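Local coordinates for protein putative secreted lipase (Streptomyces sp. W007, PDB 5H6B) that probably hydrolyses the ester bonds of triacylglycerols, as a thermostable lipase with an alpha/beta-hydrolase fold from a marine bacterium, at residues H36-N41 against A168-G173; G78-S83 against H108-M113; Q86-V91 against N116-F121. All coordinates share one frame; numbering follows the deposited sequence.

Contact 1. Residues H36-N41 against A168-G173; sequences HGTFGN and ADQVAG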
ATOM      1  N   HIS A  36       0.680  -5.183   1.715  1.00 35.64           N
ATOM      2  CA  HIS A  36      -0.006  -5.061   3.017  1.00 35.69           C
ATOM      3  C   HIS A  36       0.689  -4.135   4.004  1.00 31.99           C
ATOM      4  O   HIS A  36       1.794  -3.711   3.781  1.00 32.13           O
ATOM      5  CB  HIS A  36      -0.168  -6.448   3.666  1.00 36.87           C
ATOM      6  CG  HIS A  36       1.123  -7.107   3.980  1.00 34.57           C
ATOM      7  ND1 HIS A  36       1.932  -6.707   5.020  1.00 36.49           N
ATOM      8  CD2 HIS A  36       1.762  -8.127   3.369  1.00 35.86           C
ATOM      9  CE1 HIS A  36       3.020  -7.458   5.032  1.00 36.83           C
ATOM     10  NE2 HIS A  36       2.933  -8.332   4.046  1.00 36.21           N
ATOM     11  N   GLY A  37       0.066  -3.922   5.146  1.00 33.05           N
ATOM     12  CA  GLY A  37       0.567  -3.043   6.181  1.00 35.00           C
ATOM     13  C   GLY A  37       1.217  -3.824   7.291  1.00 35.44           C
ATOM     14  O   GLY A  37       1.539  -5.019   7.140  1.00 38.83           O
ATOM     15  N   THR A  38       1.446  -3.127   8.393  1.00 34.05           N
ATOM     16  CA  THR A  38       2.118  -3.715   9.543  1.00 34.38           C
ATOM     17  C   THR A  38       1.195  -4.740  10.155  1.00 31.40           C
ATOM     18  O   THR A  38       0.005  -4.514  10.257  1.00 30.72           O
ATOM     19  CB  THR A  38       2.499  -2.624  10.571  1.00 35.73           C
ATOM     20  OG1 THR A  38       3.283  -1.617   9.916  1.00 33.82           O
ATOM     21  CG2 THR A  38       3.311  -3.204  11.702  1.00 36.04           C
ATOM     22  N   PHE A  39       1.744  -5.887  10.523  1.00 32.23           N
ATOM     23  CA  PHE A  39       0.970  -7.029  11.059  1.00 33.13           C
ATOM     24  C   PHE A  39       0.025  -7.692  10.065  1.00 32.91           C
ATOM     25  O   PHE A  39      -0.848  -8.438  10.486  1.00 36.48           O
ATOM     26  CB  PHE A  39       0.143  -6.680  12.313  1.00 33.30           C
ATOM     27  CG  PHE A  39       0.882  -5.894  13.354  1.00 35.20           C
ATOM     28  CD1 PHE A  39       2.125  -6.304  13.807  1.00 36.40           C
ATOM     29  CD2 PHE A  39       0.300  -4.768  13.926  1.00 36.89           C
ATOM     30  CE1 PHE A  39       2.787  -5.595  14.798  1.00 37.78           C
ATOM     31  CE2 PHE A  39       0.965  -4.043  14.908  1.00 39.53           C
ATOM     32  CZ  PHE A  39       2.215  -4.463  15.347  1.00 39.35           C
ATOM     33  N   GLY A  40       0.197  -7.442   8.771  1.00 33.30           N
ATOM     34  CA  GLY A  40      -0.690  -7.972   7.753  1.00 31.70           C
ATOM     35  C   GLY A  40       0.002  -9.048   6.946  1.00 33.17           C
ATOM     36  O   GLY A  40       1.187  -9.328   7.141  1.00 33.88           O
ATOM     37  N   ASN A  41      -0.744  -9.626   6.012  1.00 32.98           N
ATOM     38  CA  ASN A  41      -0.197 -10.587   5.067  1.00 34.67           C
ATOM     39  C   ASN A  41      -0.868 -10.450   3.700  1.00 34.58           C
ATOM     40  O   ASN A  41      -1.802  -9.646   3.514  1.00 34.46           O
ATOM     41  CB  ASN A  41      -0.352 -12.015   5.634  1.00 34.98           C
ATOM     42  CG  ASN A  41      -1.797 -12.388   5.856  1.00 33.79           C
ATOM     43  OD1 ASN A  41      -2.573 -12.439   4.915  1.00 35.37           O
ATOM     44  ND2 ASN A  41      -2.170 -12.632   7.103  1.00 34.45           N
ATOM     45  N   ALA A 168      10.445   0.004  14.448  1.00 43.16           N
ATOM     46  CA  ALA A 168      11.386   1.089  14.755  1.00 43.84           C
ATOM     47  C   ALA A 168      11.734   1.910  13.513  1.00 42.38           C
ATOM     48  O   ALA A 168      11.908   3.123  13.599  1.00 43.33           O
ATOM     49  CB  ALA A 168      12.658   0.546  15.421  1.00 44.99           C
ATOM     50  N   ASP A 169      11.835   1.231  12.371  1.00 41.89           N
ATOM     51  CA  ASP A 169      12.070   1.868  11.086  1.00 43.70           C
ATOM     52  C   ASP A 169      10.939   2.820  10.652  1.00 44.89           C
ATOM     53  O   ASP A 169      11.178   3.715   9.856  1.00 50.08           O
ATOM     54  CB  ASP A 169      12.277   0.805   9.977  1.00 44.63           C
ATOM     55  CG  ASP A 169      13.669   0.163   9.996  1.00 46.66           C
ATOM     56  OD1 ASP A 169      14.541   0.582  10.780  1.00 50.99           O
ATOM     57  OD2 ASP A 169      13.899  -0.779   9.204  1.00 50.80           O
ATOM     58  N   GLN A 170       9.718   2.616  11.141  1.00 45.29           N
ATOM     59  CA  GLN A 170       8.602   3.518  10.830  1.00 45.24           C
ATOM     60  C   GLN A 170       8.565   4.787  11.701  1.00 44.49           C
ATOM     61  O   GLN A 170       7.749   5.671  11.433  1.00 43.07           O
ATOM     62  CB  GLN A 170       7.255   2.785  10.925  1.00 41.87           C
ATOM     63  CG  GLN A 170       7.107   1.662   9.912  1.00 42.31           C
ATOM     64  CD  GLN A 170       5.767   0.948  10.011  1.00 40.60           C
ATOM     65  OE1 GLN A 170       5.666  -0.185  10.491  1.00 42.52           O
ATOM     66  NE2 GLN A 170       4.744   1.613   9.582  1.00 38.44           N
ATOM     67  N   VAL A 171       9.417   4.890  12.722  1.00 42.69           N
ATOM     68  CA  VAL A 171       9.336   6.026  13.651  1.00 46.01           C
ATOM     69  C   VAL A 171       9.871   7.279  12.960  1.00 45.78           C
ATOM     70  O   VAL A 171      10.948   7.238  12.370  1.00 47.66           O
ATOM     71  CB  VAL A 171      10.058   5.730  14.998  1.00 46.56           C
ATOM     72  CG1 VAL A 171      10.135   6.966  15.907  1.00 45.66           C
ATOM     73  CG2 VAL A 171       9.323   4.626  15.730  1.00 43.24           C
ATOM     74  N   ALA A 172       9.104   8.371  12.987  1.00 47.79           N
ATOM     75  CA  ALA A 172       9.579   9.642  12.388  1.00 50.25           C
ATOM     76  C   ALA A 172      10.887  10.017  13.065  1.00 48.11           C
ATOM     77  O   ALA A 172      10.959  10.024  14.297  1.00 46.94           O
ATOM     78  CB  ALA A 172       8.561  10.758  12.558  1.00 47.07           C
ATOM     79  N   GLY A 173      11.920  10.245  12.257  1.00 50.25           N
ATOM     80  CA  GLY A 173      13.270  10.545  12.746  1.00 49.27           C
ATOM     81  C   GLY A 173      14.208   9.348  12.804  1.00 52.11           C
ATOM     82  O   GLY A 173      15.389   9.512  13.109  1.00 48.32           O
TER

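Contact 2. Residues G78-S83 against H108-M113; sequences GPIDKS and HSQGGM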
ATOM      1  N   GLY A  78      10.161  -7.227   9.896  1.00 39.87           N
ATOM      2  CA  GLY A  78      11.580  -7.132   9.627  1.00 41.36           C
ATOM      3  C   GLY A  78      12.016  -5.762   9.109  1.00 44.19           C
ATOM      4  O   GLY A  78      11.189  -4.858   8.919  1.00 42.02           O
ATOM      5  N   PRO A  79      13.330  -5.594   8.889  1.00 43.82           N
ATOM      6  CA  PRO A  79      13.849  -4.305   8.451  1.00 44.53           C
ATOM      7  C   PRO A  79      13.242  -3.858   7.132  1.00 42.85           C
ATOM      8  O   PRO A  79      13.142  -4.652   6.194  1.00 43.63           O
ATOM      9  CB  PRO A  79      15.357  -4.555   8.309  1.00 46.13           C
ATOM     10  CG  PRO A  79      15.647  -5.691   9.212  1.00 45.74           C
ATOM     11  CD  PRO A  79      14.409  -6.547   9.208  1.00 45.02           C
ATOM     12  N   ILE A  80      12.839  -2.595   7.061  1.00 41.32           N
ATOM     13  CA  ILE A  80      12.031  -2.153   5.917  1.00 43.29           C
ATOM     14  C   ILE A  80      12.857  -2.111   4.620  1.00 42.38           C
ATOM     15  O   ILE A  80      12.306  -2.341   3.538  1.00 40.23           O
ATOM     16  CB  ILE A  80      11.251  -0.842   6.216  1.00 42.19           C
ATOM     17  CG1 ILE A  80      10.398  -1.047   7.481  1.00 39.73           C
ATOM     18  CG2 ILE A  80      10.361  -0.457   5.032  1.00 42.76           C
ATOM     19  CD1 ILE A  80       9.420   0.044   7.807  1.00 38.77           C
ATOM     20  N   ASP A  81      14.166  -1.873   4.721  1.00 42.51           N
ATOM     21  CA  ASP A  81      15.042  -1.986   3.536  1.00 46.29           C
ATOM     22  C   ASP A  81      15.042  -3.395   2.958  1.00 46.33           C
ATOM     23  O   ASP A  81      14.951  -3.553   1.747  1.00 49.97           O
ATOM     24  CB  ASP A  81      16.479  -1.482   3.790  1.00 49.92           C
ATOM     25  CG  ASP A  81      17.164  -2.155   4.975  1.00 52.84           C
ATOM     26  OD1 ASP A  81      16.494  -2.846   5.765  1.00 59.66           O
ATOM     27  OD2 ASP A  81      18.383  -1.953   5.146  1.00 56.19           O
ATOM     28  N   LYS A  82      15.092  -4.417   3.813  1.00 50.34           N
ATOM     29  CA  LYS A  82      14.948  -5.816   3.357  1.00 49.02           C
ATOM     30  C   LYS A  82      13.567  -6.057   2.747  1.00 44.06           C
ATOM     31  O   LYS A  82      13.433  -6.767   1.740  1.00 41.67           O
ATOM     32  CB  LYS A  82      15.152  -6.826   4.499  1.00 54.70           C
ATOM     33  CG  LYS A  82      16.476  -6.747   5.244  1.00 61.89           C
ATOM     34  CD  LYS A  82      17.672  -7.023   4.354  1.00 67.53           C
ATOM     35  CE  LYS A  82      18.946  -6.959   5.172  1.00 72.15           C
ATOM     36  NZ  LYS A  82      20.118  -7.372   4.360  1.00 75.40           N
ATOM     37  N   SER A  83      12.539  -5.480   3.361  1.00 39.00           N
ATOM     38  CA  SER A  83      11.181  -5.613   2.822  1.00 38.94           C
ATOM     39  C   SER A  83      11.059  -5.048   1.394  1.00 38.82           C
ATOM     40  O   SER A  83      10.417  -5.656   0.515  1.00 37.12           O
ATOM     41  CB  SER A  83      10.163  -4.968   3.758  1.00 38.23           C
ATOM     42  OG  SER A  83      10.020  -5.730   4.953  1.00 36.71           O
ATOM     43  N   HIS A 108      -1.227  -0.496   1.639  1.00 34.40           N
ATOM     44  CA  HIS A 108      -1.908  -0.010   2.836  1.00 33.54           C
ATOM     45  C   HIS A 108      -0.889   0.241   3.924  1.00 32.61           C
ATOM     46  O   HIS A 108      -0.090  -0.656   4.236  1.00 29.61           O
ATOM     47  CB  HIS A 108      -2.924  -1.057   3.317  1.00 33.75           C
ATOM     48  CG  HIS A 108      -3.716  -0.629   4.520  1.00 34.92           C
ATOM     49  ND1 HIS A 108      -4.345  -1.525   5.357  1.00 34.83           N
ATOM     50  CD2 HIS A 108      -3.954   0.596   5.040  1.00 33.54           C
ATOM     51  CE1 HIS A 108      -4.949  -0.864   6.326  1.00 34.02           C
ATOM     52  NE2 HIS A 108      -4.723   0.422   6.157  1.00 32.18           N
ATOM     53  N   SER A 109      -0.924   1.449   4.507  1.00 34.45           N
ATOM     54  CA  SER A 109      -0.160   1.754   5.727  1.00 37.17           C
ATOM     55  C   SER A 109       1.339   1.623   5.449  1.00 36.22           C
ATOM     56  O   SER A 109       1.797   2.189   4.451  1.00 36.19           O
ATOM     57  CB  SER A 109      -0.636   0.861   6.882  1.00 37.57           C
ATOM     58  OG  SER A 109      -0.066   1.293   8.092  1.00 40.79           O
ATOM     59  N   GLN A 110       2.093   0.853   6.244  1.00 34.83           N
ATOM     60  CA  GLN A 110       3.481   0.522   5.859  1.00 35.48           C
ATOM     61  C   GLN A 110       3.638   0.141   4.390  1.00 34.66           C
ATOM     62  O   GLN A 110       4.631   0.520   3.760  1.00 35.29           O
ATOM     63  CB  GLN A 110       4.082  -0.597   6.712  1.00 35.58           C
ATOM     64  CG  GLN A 110       5.562  -0.881   6.413  1.00 36.05           C
ATOM     65  CD  GLN A 110       6.161  -2.012   7.256  1.00 37.58           C
ATOM     66  OE1 GLN A 110       5.649  -2.367   8.323  1.00 38.10           O
ATOM     67  NE2 GLN A 110       7.258  -2.556   6.786  1.00 34.26           N
ATOM     68  N   GLY A 111       2.689  -0.606   3.836  1.00 34.58           N
ATOM     69  CA  GLY A 111       2.799  -1.042   2.445  1.00 35.26           C
ATOM     70  C   GLY A 111       2.626   0.043   1.393  1.00 36.66           C
ATOM     71  O   GLY A 111       2.991  -0.155   0.242  1.00 37.89           O
ATOM     72  N   GLY A 112       2.018   1.164   1.765  1.00 38.45           N
ATOM     73  CA  GLY A 112       1.951   2.339   0.902  1.00 40.89           C
ATOM     74  C   GLY A 112       3.220   3.182   0.970  1.00 40.22           C
ATOM     75  O   GLY A 112       3.506   3.934   0.045  1.00 39.24           O
ATOM     76  N   MET A 113       3.971   3.063   2.066  1.00 38.05           N
ATOM     77  CA  MET A 113       5.207   3.818   2.246  1.00 38.52           C
ATOM     78  C   MET A 113       6.451   3.079   1.749  1.00 38.79           C
ATOM     79  O   MET A 113       7.244   3.645   1.010  1.00 38.48           O
ATOM     80  CB  MET A 113       5.374   4.225   3.710  1.00 39.08           C
ATOM     81  CG  MET A 113       6.723   4.866   4.018  1.00 39.82           C
ATOM     82  SD  MET A 113       7.940   3.624   4.486  1.00 41.70           S
ATOM     83  CE  MET A 113       7.551   3.336   6.212  1.00 39.43           C
TER

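Contact 3. Residues Q86-V91 against N116-F121; sequences QLDVFV and NYYLKF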
ATOM      1  N   GLN A  86      12.453  -7.539  -0.987  1.00 45.11           N
ATOM      2  CA  GLN A  86      11.454  -8.597  -1.293  1.00 44.47           C
ATOM      3  C   GLN A  86      10.451  -8.133  -2.354  1.00 44.72           C
ATOM      4  O   GLN A  86      10.060  -8.897  -3.247  1.00 46.53           O
ATOM      5  CB  GLN A  86      10.683  -9.015  -0.045  1.00 44.15           C
ATOM      6  CG  GLN A  86      11.505  -9.701   1.016  1.00 44.16           C
ATOM      7  CD  GLN A  86      10.689  -9.946   2.257  1.00 46.43           C
ATOM      8  OE1 GLN A  86      10.498  -9.057   3.080  1.00 46.96           O
ATOM      9  NE2 GLN A  86      10.195 -11.157   2.399  1.00 51.22           N
ATOM     10  N   LEU A  87      10.034  -6.874  -2.229  1.00 45.23           N
ATOM     11  CA  LEU A  87       9.119  -6.248  -3.185  1.00 45.85           C
ATOM     12  C   LEU A  87       9.755  -6.195  -4.578  1.00 47.04           C
ATOM     13  O   LEU A  87       9.093  -6.511  -5.577  1.00 41.80           O
ATOM     14  CB  LEU A  87       8.727  -4.837  -2.704  1.00 45.92           C
ATOM     15  CG  LEU A  87       7.891  -3.975  -3.650  1.00 44.68           C
ATOM     16  CD1 LEU A  87       6.542  -4.623  -3.902  1.00 44.23           C
ATOM     17  CD2 LEU A  87       7.726  -2.562  -3.107  1.00 45.01           C
ATOM     18  N   ASP A  88      11.033  -5.807  -4.616  1.00 49.98           N
ATOM     19  CA  ASP A  88      11.846  -5.794  -5.845  1.00 50.81           C
ATOM     20  C   ASP A  88      11.790  -7.132  -6.587  1.00 50.44           C
ATOM     21  O   ASP A  88      11.350  -7.177  -7.750  1.00 52.35           O
ATOM     22  CB  ASP A  88      13.299  -5.404  -5.510  1.00 54.86           C
ATOM     23  CG  ASP A  88      14.152  -5.088  -6.743  1.00 56.52           C
ATOM     24  OD1 ASP A  88      13.698  -5.256  -7.907  1.00 59.06           O
ATOM     25  OD2 ASP A  88      15.305  -4.665  -6.511  1.00 56.06           O
ATOM     26  N   VAL A  89      12.204  -8.204  -5.905  1.00 49.98           N
ATOM     27  CA  VAL A  89      12.143  -9.583  -6.453  1.00 49.19           C
ATOM     28  C   VAL A  89      10.716  -9.946  -6.896  1.00 47.11           C
ATOM     29  O   VAL A  89      10.506 -10.513  -7.982  1.00 47.89           O
ATOM     30  CB  VAL A  89      12.645 -10.626  -5.417  1.00 50.74           C
ATOM     31  CG1 VAL A  89      12.304 -12.055  -5.835  1.00 47.85           C
ATOM     32  CG2 VAL A  89      14.146 -10.477  -5.190  1.00 49.40           C
ATOM     33  N   PHE A  90       9.734  -9.604  -6.064  1.00 47.46           N
ATOM     34  CA  PHE A  90       8.336  -9.947  -6.359  1.00 46.43           C
ATOM     35  C   PHE A  90       7.800  -9.247  -7.621  1.00 45.13           C
ATOM     36  O   PHE A  90       7.127  -9.885  -8.438  1.00 49.94           O
ATOM     37  CB  PHE A  90       7.445  -9.665  -5.146  1.00 44.38           C
ATOM     38  CG  PHE A  90       6.039 -10.183  -5.288  1.00 43.83           C
ATOM     39  CD1 PHE A  90       5.730 -11.483  -4.943  1.00 42.19           C
ATOM     40  CD2 PHE A  90       5.020  -9.359  -5.771  1.00 44.53           C
ATOM     41  CE1 PHE A  90       4.436 -11.962  -5.065  1.00 42.43           C
ATOM     42  CE2 PHE A  90       3.725  -9.827  -5.887  1.00 42.85           C
ATOM     43  CZ  PHE A  90       3.432 -11.136  -5.534  1.00 43.98           C
ATOM     44  N   VAL A  91       8.090  -7.956  -7.786  1.00 46.42           N
ATOM     45  CA  VAL A  91       7.658  -7.233  -8.994  1.00 51.50           C
ATOM     46  C   VAL A  91       8.321  -7.822 -10.255  1.00 50.64           C
ATOM     47  O   VAL A  91       7.647  -8.013 -11.263  1.00 50.45           O
ATOM     48  CB  VAL A  91       7.907  -5.702  -8.911  1.00 53.60           C
ATOM     49  CG1 VAL A  91       7.607  -5.024 -10.250  1.00 55.44           C
ATOM     50  CG2 VAL A  91       7.050  -5.068  -7.825  1.00 53.43           C
ATOM     51  N   ASN A 116       8.241   3.307  -1.816  1.00 40.10           N
ATOM     52  CA  ASN A 116       9.039   4.494  -2.114  1.00 41.45           C
ATOM     53  C   ASN A 116      10.543   4.242  -1.952  1.00 44.99           C
ATOM     54  O   ASN A 116      11.355   4.848  -2.659  1.00 43.91           O
ATOM     55  CB  ASN A 116       8.580   5.671  -1.261  1.00 42.29           C
ATOM     56  CG  ASN A 116       7.139   6.058  -1.547  1.00 42.53           C
ATOM     57  OD1 ASN A 116       6.253   5.916  -0.699  1.00 46.63           O
ATOM     58  ND2 ASN A 116       6.889   6.517  -2.750  1.00 40.59           N
ATOM     59  N   TYR A 117      10.910   3.327  -1.049  1.00 46.08           N
ATOM     60  CA  TYR A 117      12.293   2.869  -0.939  1.00 44.47           C
ATOM     61  C   TYR A 117      12.732   2.106  -2.205  1.00 44.64           C
ATOM     62  O   TYR A 117      13.834   2.313  -2.728  1.00 42.26           O
ATOM     63  CB  TYR A 117      12.464   1.984   0.291  1.00 45.26           C
ATOM     64  CG  TYR A 117      13.908   1.785   0.698  1.00 45.76           C
ATOM     65  CD1 TYR A 117      14.704   0.822   0.079  1.00 47.67           C
ATOM     66  CD2 TYR A 117      14.484   2.575   1.684  1.00 46.03           C
ATOM     67  CE1 TYR A 117      16.030   0.652   0.433  1.00 48.33           C
ATOM     68  CE2 TYR A 117      15.810   2.402   2.055  1.00 47.68           C
ATOM     69  CZ  TYR A 117      16.573   1.443   1.424  1.00 47.86           C
ATOM     70  OH  TYR A 117      17.876   1.264   1.795  1.00 53.14           O
ATOM     71  N   TYR A 118      11.860   1.221  -2.678  1.00 44.01           N
ATOM     72  CA  TYR A 118      12.097   0.462  -3.909  1.00 44.36           C
ATOM     73  C   TYR A 118      12.195   1.407  -5.108  1.00 46.95           C
ATOM     74  O   TYR A 118      13.103   1.277  -5.920  1.00 48.03           O
ATOM     75  CB  TYR A 118      10.986  -0.574  -4.069  1.00 41.99           C
ATOM     76  CG  TYR A 118      10.751  -1.184  -5.430  1.00 40.90           C
ATOM     77  CD1 TYR A 118      11.680  -2.047  -6.016  1.00 39.70           C
ATOM     78  CD2 TYR A 118       9.543  -0.983  -6.090  1.00 41.62           C
ATOM     79  CE1 TYR A 118      11.437  -2.635  -7.245  1.00 37.27           C
ATOM     80  CE2 TYR A 118       9.291  -1.575  -7.312  1.00 41.99           C
ATOM     81  CZ  TYR A 118      10.247  -2.394  -7.890  1.00 39.62           C
ATOM     82  OH  TYR A 118       9.966  -2.975  -9.098  1.00 42.03           O
ATOM     83  N   LEU A 119      11.272   2.366  -5.191  1.00 45.00           N
ATOM     84  CA  LEU A 119      11.279   3.361  -6.267  1.00 47.83           C
ATOM     85  C   LEU A 119      12.539   4.231  -6.284  1.00 49.63           C
ATOM     86  O   LEU A 119      13.058   4.528  -7.355  1.00 52.28           O
ATOM     87  CB  LEU A 119      10.058   4.283  -6.176  1.00 46.54           C
ATOM     88  CG  LEU A 119       8.696   3.646  -6.425  1.00 45.11           C
ATOM     89  CD1 LEU A 119       7.640   4.710  -6.238  1.00 44.20           C
ATOM     90  CD2 LEU A 119       8.622   3.016  -7.813  1.00 44.95           C
ATOM     91  N   LYS A 120      13.009   4.626  -5.102  1.00 50.16           N
ATOM     92  CA  LYS A 120      14.112   5.577  -4.971  1.00 47.21           C
ATOM     93  C   LYS A 120      15.493   4.933  -5.017  1.00 51.37           C
ATOM     94  O   LYS A 120      16.401   5.496  -5.627  1.00 52.01           O
ATOM     95  CB  LYS A 120      13.984   6.379  -3.674  1.00 43.96           C
ATOM     96  CG  LYS A 120      12.903   7.442  -3.721  1.00 42.65           C
ATOM     97  CD  LYS A 120      12.746   8.109  -2.365  1.00 42.97           C
ATOM     98  CE  LYS A 120      11.757   9.256  -2.430  1.00 42.00           C
ATOM     99  NZ  LYS A 120      11.550   9.896  -1.100  1.00 41.78           N
ATOM    100  N   PHE A 121      15.660   3.784  -4.361  1.00 50.72           N
ATOM    101  CA  PHE A 121      16.988   3.196  -4.153  1.00 49.18           C
ATOM    102  C   PHE A 121      17.250   1.852  -4.831  1.00 51.22           C
ATOM    103  O   PHE A 121      18.406   1.437  -4.884  1.00 51.69           O
ATOM    104  CB  PHE A 121      17.262   3.058  -2.656  1.00 48.37           C
ATOM    105  CG  PHE A 121      17.112   4.338  -1.897  1.00 49.44           C
ATOM    106  CD1 PHE A 121      17.950   5.420  -2.164  1.00 49.11           C
ATOM    107  CD2 PHE A 121      16.121   4.480  -0.923  1.00 50.08           C
ATOM    108  CE1 PHE A 121      17.811   6.616  -1.464  1.00 47.20           C
ATOM    109  CE2 PHE A 121      15.979   5.671  -0.218  1.00 50.03           C
ATOM    110  CZ  PHE A 121      16.823   6.744  -0.494  1.00 50.14           C
TER

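Contact 1. Residues H36-N41 against A168-G173
Thr38 and Gln170 approach from opposite directions, and they carry the whole of this buried contact. Thr38 OG1 lies 2.8 Å from the atom modelled as Gln170 OE1; the amide may be turned over, which would make this pair a plausible hydrogen bond. The glutamine reaches its partner by leaving CG beside its own backbone N (chi1 -63°) and staying straight beyond it, an economical way for a long polar chain to span the 9.8 Å from Thr38 CA to Gln170 CA. In Thr38 the hydroxyl stands beside the backbone N and the methyl CG2 opposite that N, which places CG2 over the centre of the Phe39 ring, 3.7 Å above its plane. Threonine thus suits the site by offering a polar branch to the amide and an apolar one to the ring. The hydroxyl also has a probable hydrogen bond to the Gln110 amide. Residues 36-41 follow strand 32-35 and begin with the His-Gly dipeptide that in many alpha/beta-hydrolase lipases opens the oxyanion-hole loop, so Thr38 may lie beside such a hole here. A type II turn from Gly37 to Gly40 shapes the loop, with Phe39 taking positive phi. Gly40 N closes it on Gly37 O at 3.2 Å. His36 ND1 reaches the same Gly37 O at 2.7 Å, on an in-plane lone pair and nearly straight (163°), fixing the rotation of the imidazole, which also stacks on Tyr65. Across the contact, Gln170 sits in a type I turn closed by Val171 N to Ala168 O.

Contact 2. Residues G78-S83 against H108-M113
Ser109 O is gripped by two backbone N-H groups, Gly112 N at 2.9 Å and, weakly, Met113 N at 3.3 Å, in the tight bend that carries Gln110 toward Ile80. The Gly-X-Ser-X-Gly sequence spans the junction of strand 103-108 and helix 110-113 and matches the nucleophile elbow of alpha/beta-hydrolases, and Ser109 has the strained backbone of that turn (phi 63°, psi -127°). Its OG is hydrogen-bonded to His232 NE2, consistent with the serine-histidine pair of a catalytic triad. Gly111 fits because a side chain there would be pressed against His108 O, the same oxygen that Gly111 N binds at 2.8 Å. The Ile80 side chain, on the helix that follows Pro79 at the N-cap position, comes to meet Gln110 from the opposite direction. Gln110 extends straight out, CG opposite its backbone N (chi1 -175°), and presents its amide carbon CD 3.9 Å from Ile80 CD1; the amide may be flipped in the model, but either orientation leaves the methyl packed on the group. Ile80 stretches CD1 forward, and this single methyl meets both Gln110 and Met113. Phe176 of helix 175-181 packs against Ile80 and Met113 alike. With an alanine in place of Ile80, the two partners would probably lose the methyl they share, leaving a gap between the Gln110 amide and Met113 CE. Methionine suits its place by flexibility: bent at both chi2 and chi3, it curls its CE methyl round to lie 4.1 Å from Ile80 CD1.

Contact 3. Residues Q86-V91 against N116-F121
The Tyr118 ring is the wedge of this contact, and Tyr118 provides nearly all of what helix 115-121 contributes. Over one face sits Leu87, its CG offset toward the rim and its CD2 methyl 3.8 Å from Tyr118 CD2; the two side chains cross at about a right angle. Asp88 and Val91 approach the ring obliquely. Along one side Asp88 CA comes to 3.5 Å from Tyr118 CE1, and the carboxylate oxygen Asp88 OD1 is equally near that carbon, its plane turned 53° from the ring. At the far end Val91 CG1 lies 3.3 Å from Tyr118 OH. Within helix 115-121 itself, Phe121 CD2 lies over the centre of the Tyr117 ring, 3.5 Å above its plane. Tyr118 leaves its helix with CG opposite the backbone N (chi1 161°), which sends the ring straight across toward Leu87, Asp88 and Val91, one turn of helix 80-98. Leucine puts a branched methyl on the ring face, and valine a compact one beside the hydroxyl end. The axes of the two segments cross at -79° and come no nearer than 10.0 Å, a gap a tyrosine can span. These helices belong to successive crossovers of the alpha/beta-hydrolase sheet: Phe90 packs on strand 59-63, Leu119 on strand 128-134. Asp88 also belongs to a zinc site with Asp92, and the metal probably offsets the repulsion between these carboxylates. The contact is largely apolar, with the Asp88 carboxylate at its margin: Tyr118 OH is buried without a hydrogen-bond partner in the model, so the tyrosine contributes mainly shape and reach.

Contacts 1 and 2 form one buried cluster, their centres 6 Å apart, at the nucleophile elbow, whose probable catalytic serine lies within residues 108-113. A probable hydrogen bond of 2.9 Å between Thr38 OG1 and Gln110 OE1 joins them, though the amide orientation is uncertain. Asp169 OD2 accepts a probable hydrogen bond of 3.0 Å from Ile80 N, and Gln170 CG packs 3.5 Å from Ile80 CD1, so residues 168-173 meet the start of helix 80-98. Contact 3, about 10 Å from contact 2 between centres, meets it where Asp81 CB lies 3.7 Å from Tyr117 OH. Contacts 1 and 3 do not touch. Helix 80-98 starts beside the elbow and, farther along, carries Asp88 of a zinc site.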